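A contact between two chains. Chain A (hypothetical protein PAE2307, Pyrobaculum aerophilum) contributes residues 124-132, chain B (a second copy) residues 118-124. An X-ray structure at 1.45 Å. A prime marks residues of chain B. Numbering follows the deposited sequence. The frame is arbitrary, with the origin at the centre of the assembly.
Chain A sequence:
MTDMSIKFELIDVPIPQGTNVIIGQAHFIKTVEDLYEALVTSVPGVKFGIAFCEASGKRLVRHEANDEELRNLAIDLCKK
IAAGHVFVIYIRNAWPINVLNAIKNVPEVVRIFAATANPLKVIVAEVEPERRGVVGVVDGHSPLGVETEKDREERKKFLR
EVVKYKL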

# COMPACT_ATOMS: atom_id res chain seq x y z
N VAL A 124 -13.32 26.78 -7.08
CA VAL A 124 -12.58 26.68 -8.33
C VAL A 124 -11.94 28.00 -8.72
O VAL A 124 -12.51 29.07 -8.50
CB VAL A 124 -13.52 26.21 -9.47
CG1 VAL A 124 -12.76 26.10 -10.79
CG2 VAL A 124 -14.13 24.86 -9.10
N ALA A 125 -10.75 27.92 -9.29
CA ALA A 125 -10.05 29.10 -9.74
C ALA A 125 -9.93 29.06 -11.26
O ALA A 125 -9.55 28.03 -11.83
CB ALA A 125 -8.66 29.17 -9.12
N GLU A 126 -10.28 30.16 -11.90
CA GLU A 126 -10.15 30.26 -13.35
C GLU A 126 -9.09 31.34 -13.54
O GLU A 126 -9.22 32.45 -13.03
CB GLU A 126 -11.47 30.68 -14.00
CG GLU A 126 -11.42 30.62 -15.52
CD GLU A 126 -12.77 30.80 -16.18
OE1 GLU A 126 -13.72 30.06 -15.84
OE2 GLU A 126 -12.88 31.67 -17.07
N VAL A 127 -8.03 30.99 -14.26
CA VAL A 127 -6.92 31.91 -14.47
C VAL A 127 -6.83 32.47 -15.89
O VAL A 127 -6.27 33.55 -16.10
CB VAL A 127 -5.57 31.23 -14.10
CG1 VAL A 127 -5.62 30.76 -12.64
CG2 VAL A 127 -5.30 30.05 -15.03
N GLU A 128 -7.38 31.74 -16.85
CA GLU A 128 -7.39 32.12 -18.26
C GLU A 128 -8.61 31.45 -18.88
O GLU A 128 -9.21 30.57 -18.26
CB GLU A 128 -6.13 31.61 -18.97
CG GLU A 128 -4.87 32.38 -18.63
CD GLU A 128 -3.62 31.75 -19.23
OE1 GLU A 128 -3.71 31.19 -20.35
OE2 GLU A 128 -2.55 31.84 -18.59
N PRO A 129 -9.00 31.86 -20.10
CA PRO A 129 -10.18 31.20 -20.68
C PRO A 129 -10.01 29.68 -20.73
O PRO A 129 -9.01 29.17 -21.23
CB PRO A 129 -10.26 31.83 -22.07
CG PRO A 129 -9.79 33.23 -21.81
CD PRO A 129 -8.58 33.00 -20.92
N GLU A 130 -10.98 28.97 -20.17
CA GLU A 130 -10.97 27.51 -20.15
C GLU A 130 -9.78 26.85 -19.45
O GLU A 130 -9.37 25.74 -19.78
CB GLU A 130 -11.14 26.99 -21.59
CG GLU A 130 -12.56 27.27 -22.11
CD GLU A 130 -12.79 26.95 -23.58
OE1 GLU A 130 -12.03 26.15 -24.15
OE2 GLU A 130 -13.76 27.49 -24.14
N ARG A 131 -9.23 27.56 -18.47
CA ARG A 131 -8.11 27.07 -17.66
C ARG A 131 -8.55 27.19 -16.20
O ARG A 131 -8.44 28.26 -15.60
CB ARG A 131 -6.85 27.90 -17.90
CG ARG A 131 -6.31 27.85 -19.33
CD ARG A 131 -5.96 26.44 -19.77
NE ARG A 131 -5.00 25.80 -18.87
CZ ARG A 131 -3.73 26.16 -18.73
NH1 ARG A 131 -3.23 27.17 -19.43
NH2 ARG A 131 -2.95 25.49 -17.89
N ARG A 132 -9.03 26.09 -15.64
CA ARG A 132 -9.53 26.06 -14.26
C ARG A 132 -8.90 24.97 -13.40
O ARG A 132 -8.45 23.94 -13.90
CB ARG A 132 -11.05 25.88 -14.29
CG ARG A 132 -11.80 27.02 -14.97
CD ARG A 132 -13.15 26.58 -15.52
NE ARG A 132 -14.09 26.15 -14.48
CZ ARG A 132 -14.84 26.98 -13.77
NH1 ARG A 132 -14.77 28.29 -13.98
NH2 ARG A 132 -15.68 26.50 -12.85
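Chain B 118-124: NPLKVIV

Two β-strands from neighbouring subunits can pack largely through side chains, without joining into a common sheet, and this contact in PAE2307 is a compact example. The chain B stretch enters as an extended loop at Asn118′ and Pro119′ and becomes a strand at Leu120′ that continues past Val124′. Its N-to-C direction makes an angle of 125° with that of the chain A strand that includes Val124, so the two run in broadly opposing but clearly oblique directions. The axes come no nearer than 10.0 Å, and the paired residues, Ala125 with Ile123′ and Val127 with Lys121′, have CA atoms 9.0 and 8.7 Å apart. At such a separation the backbones cannot bond to each other, and no hydrogen bond crosses between the stretches.

Alternation along an extended chain sorts the residues over part of each stretch. On chain B, Pro119′ and Lys121′ point toward chain A, as does Ile123′, whereas Leu120′ points away; on chain A, Ala125 and Val127 point toward chain B and Glu126 away. The pattern breaks after Val127, whose psi is -25°, and Glu128 also points toward chain B. Glu126 is instead engaged within its own chain, where Glu126 OE1 accepts a hydrogen bond from Arg132 NH1 at 2.8 Å, part of a salt bridge.

Arg131 has the most area covered. It closes a type II turn that starts at Glu128; the turn is closed by a hydrogen bond from Arg131 N to Glu128 O (3.0 Å), and next to it Val127 N donates to Arg131 O (3.1 Å). From there its side chain, with chi1 to chi3 all m, reaches the start of the chain B strand. Pro119′ CB lies over one face of the guanidinium, 3.9 Å from Arg131 NH2. Arg131 NH2 also comes within 3.2 Å of Pro119′ O, but the angle is too poor for a hydrogen bond; both NE and NH2 find partners elsewhere in the structure.

Lys121′ is next in covered area. Lys121′ CG lies 3.9 Å from Arg131 NH2, so the lysine CG is in contact with the guanidinium, while its outer part passes Glu128. There Lys121′ CE is 3.5 Å from Glu128 OE2, and Lys121′ NZ, hydrogen-bonded elsewhere in the structure, forms a long salt bridge of 4.0 Å with Glu128 OE2.

Ile123′ supplies the apolar end. With chi1 m and chi2 t, it brings Ile123′ CD1 to 3.8 Å from Ala125 CB and 4.2 Å from Val127 CG1. One methyl group thus meets two alternate residues of the facing strand.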

# COMPACT_ATOMS: atom_id res chain seq x y z
N ASN B 118 0.52 18.28 -19.71
CA ASN B 118 -0.30 19.36 -20.27
C ASN B 118 0.14 20.73 -19.82
O ASN B 118 0.94 20.88 -18.89
CB ASN B 118 -1.76 19.26 -19.81
CG ASN B 118 -2.42 17.97 -20.18
OD1 ASN B 118 -2.28 17.48 -21.29
ND2 ASN B 118 -3.19 17.42 -19.25
N PRO B 119 -0.40 21.77 -20.48
CA PRO B 119 -0.07 23.14 -20.10
C PRO B 119 -0.44 23.15 -18.62
O PRO B 119 -1.49 22.61 -18.24
CB PRO B 119 -1.05 23.96 -20.93
CG PRO B 119 -1.11 23.18 -22.20
CD PRO B 119 -1.17 21.74 -21.74
N LEU B 120 0.41 23.73 -17.79
CA LEU B 120 0.15 23.70 -16.36
C LEU B 120 0.55 24.99 -15.66
O LEU B 120 1.58 25.59 -15.98
CB LEU B 120 0.93 22.52 -15.74
CG LEU B 120 0.90 22.30 -14.23
CD1 LEU B 120 -0.48 21.82 -13.78
CD2 LEU B 120 1.95 21.25 -13.87
N LYS B 121 -0.28 25.39 -14.70
CA LYS B 121 -0.03 26.58 -13.90
C LYS B 121 -0.11 26.16 -12.44
O LYS B 121 -0.93 25.31 -12.07
CB LYS B 121 -1.09 27.66 -14.13
CG LYS B 121 -1.22 28.15 -15.55
CD LYS B 121 0.04 28.83 -16.02
CE LYS B 121 -0.21 29.54 -17.34
NZ LYS B 121 1.02 30.22 -17.81
N VAL B 122 0.73 26.77 -11.61
CA VAL B 122 0.70 26.51 -10.18
C VAL B 122 0.24 27.82 -9.57
O VAL B 122 0.73 28.90 -9.94
CB VAL B 122 2.10 26.17 -9.61
CG1 VAL B 122 1.99 25.91 -8.10
CG2 VAL B 122 2.67 24.94 -10.31
N ILE B 123 -0.73 27.76 -8.66
CA ILE B 123 -1.21 28.96 -8.01
C ILE B 123 -0.54 28.98 -6.65
O ILE B 123 -0.69 28.05 -5.86
CB ILE B 123 -2.74 28.93 -7.82
CG1 ILE B 123 -3.42 28.72 -9.18
CG2 ILE B 123 -3.22 30.24 -7.21
CD1 ILE B 123 -4.92 28.59 -9.11
N VAL B 124 0.22 30.04 -6.39
CA VAL B 124 0.94 30.18 -5.13
C VAL B 124 0.42 31.36 -4.33
O VAL B 124 0.11 32.41 -4.89
CB VAL B 124 2.45 30.38 -5.40
CG1 VAL B 124 3.19 30.61 -4.09
CG2 VAL B 124 3.00 29.16 -6.12